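Local structure of Rpb7-binding protein seb1 (Schizosaccharomyces pombe 972h-, 5MDT) at residues Glu35-Asn40 and Ala90-Gly95. The protein drives transcription termination by binding RNA polymerase II and nascent RNA, its CTD-interacting domain probably recognising the polymerase's C-terminal tail. Sequence-based numbering, arbitrary orientation.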
# COMPACT_ATOMS: atom_id res chain seq x y z
N GLU A 35 2.80 -13.54 7.18
CA GLU A 35 3.49 -14.70 7.79
C GLU A 35 4.78 -14.27 8.52
O GLU A 35 5.39 -15.06 9.25
CB GLU A 35 3.83 -15.75 6.72
CG GLU A 35 2.63 -16.49 6.13
CD GLU A 35 2.82 -17.08 4.74
OE1 GLU A 35 3.95 -17.04 4.22
OE2 GLU A 35 1.81 -17.53 4.16
N ASN A 36 5.19 -13.02 8.31
CA ASN A 36 6.44 -12.50 8.86
C ASN A 36 6.35 -11.20 9.64
O ASN A 36 7.30 -10.42 9.65
CB ASN A 36 7.47 -12.44 7.72
CG ASN A 36 7.80 -13.81 7.18
OD1 ASN A 36 7.32 -14.19 6.12
ND2 ASN A 36 8.67 -14.53 7.87
N VAL A 37 5.20 -10.98 10.32
CA VAL A 37 4.81 -9.70 10.93
C VAL A 37 5.92 -9.03 11.76
O VAL A 37 5.99 -7.80 11.75
CB VAL A 37 3.49 -9.83 11.74
CG1 VAL A 37 3.70 -10.53 13.08
CG2 VAL A 37 2.85 -8.46 11.94
N SER A 38 6.79 -9.79 12.46
CA SER A 38 7.85 -9.13 13.24
C SER A 38 8.82 -8.36 12.36
O SER A 38 9.50 -7.45 12.85
CB SER A 38 8.61 -10.13 14.12
OG SER A 38 9.25 -11.12 13.32
N GLU A 39 8.86 -8.70 11.06
CA GLU A 39 9.74 -8.03 10.09
C GLU A 39 8.98 -7.02 9.25
O GLU A 39 9.46 -6.66 8.18
CB GLU A 39 10.46 -9.07 9.21
CG GLU A 39 11.45 -9.93 9.99
CD GLU A 39 12.67 -9.21 10.55
OE1 GLU A 39 13.40 -8.57 9.76
OE2 GLU A 39 12.91 -9.33 11.77
N ASN A 40 7.83 -6.51 9.73
CA ASN A 40 7.00 -5.57 8.96
C ASN A 40 7.77 -4.33 8.47
O ASN A 40 7.47 -3.84 7.39
CB ASN A 40 5.72 -5.19 9.69
CG ASN A 40 5.93 -4.36 10.93
OD1 ASN A 40 6.16 -3.14 10.86
ND2 ASN A 40 5.78 -4.98 12.10
N ALA A 90 6.58 -4.46 16.46
CA ALA A 90 6.86 -5.78 15.88
C ALA A 90 5.60 -6.59 15.58
O ALA A 90 5.70 -7.77 15.25
CB ALA A 90 7.77 -6.57 16.82
N SER A 91 4.41 -5.98 15.72
CA SER A 91 3.16 -6.69 15.49
C SER A 91 2.27 -5.98 14.45
O SER A 91 2.73 -5.04 13.80
CB SER A 91 2.40 -6.89 16.80
OG SER A 91 1.36 -7.84 16.65
N PHE A 92 1.04 -6.48 14.23
CA PHE A 92 0.16 -6.01 13.14
C PHE A 92 -0.09 -4.51 13.14
O PHE A 92 -0.04 -3.91 12.07
CB PHE A 92 -1.15 -6.78 13.14
CG PHE A 92 -0.96 -8.26 12.95
CD1 PHE A 92 -0.70 -8.79 11.68
CD2 PHE A 92 -1.00 -9.13 14.03
CE1 PHE A 92 -0.47 -10.16 11.51
CE2 PHE A 92 -0.78 -10.50 13.86
CZ PHE A 92 -0.53 -11.01 12.60
N SER A 93 -0.34 -3.91 14.32
CA SER A 93 -0.56 -2.46 14.42
C SER A 93 0.68 -1.65 13.99
O SER A 93 0.52 -0.56 13.44
CB SER A 93 -1.00 -2.07 15.83
OG SER A 93 -0.13 -2.61 16.81
N GLY A 94 1.88 -2.20 14.23
CA GLY A 94 3.15 -1.61 13.79
C GLY A 94 3.21 -1.57 12.28
O GLY A 94 3.49 -0.53 11.70
N GLY A 95 2.84 -2.69 11.63
CA GLY A 95 2.82 -2.75 10.17
C GLY A 95 1.80 -1.79 9.57
O GLY A 95 2.07 -1.13 8.56
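Val37 meets Phe92 through one methyl, its CG2, which stands over a face of the ring 3.9 Å from the centroid and 23° off the normal, a CH-pi contact. The offset is toward the rim, and CD1 of Phe92 is the nearest ring atom to Val37 CG2, at 3.6 Å. With CG2 anti to the backbone N (CG1 at chi1 76°), the same methyl also reaches the backbone N of Phe92, where helix 92-113 begins. In this all-helical CID, the contact joins the turn linking helices 23-35 and 40-53 to the start of that later helix. Beside the valine, Asn40 lays its carboxamide against the backbone of Gly95, OD1 lying 3.4 Å from Gly95 CA. Asn40 ND2 donates to Val37 O at 2.8 Å, nearly in line with the carbonyl, and also to Asp89 O, while Asn40 OD1 accepts from Lys98 NZ; both ends of the amide are thus held. An alanine in place of Asn40 would probably leave Asp89 O and Lys98 NZ without this mate and open a gap beside Gly95. At the exposed margin, Ser38 CA approaches Ala90 O at 3.2 Å in a CA-H...O contact, with 153° at the hydrogen.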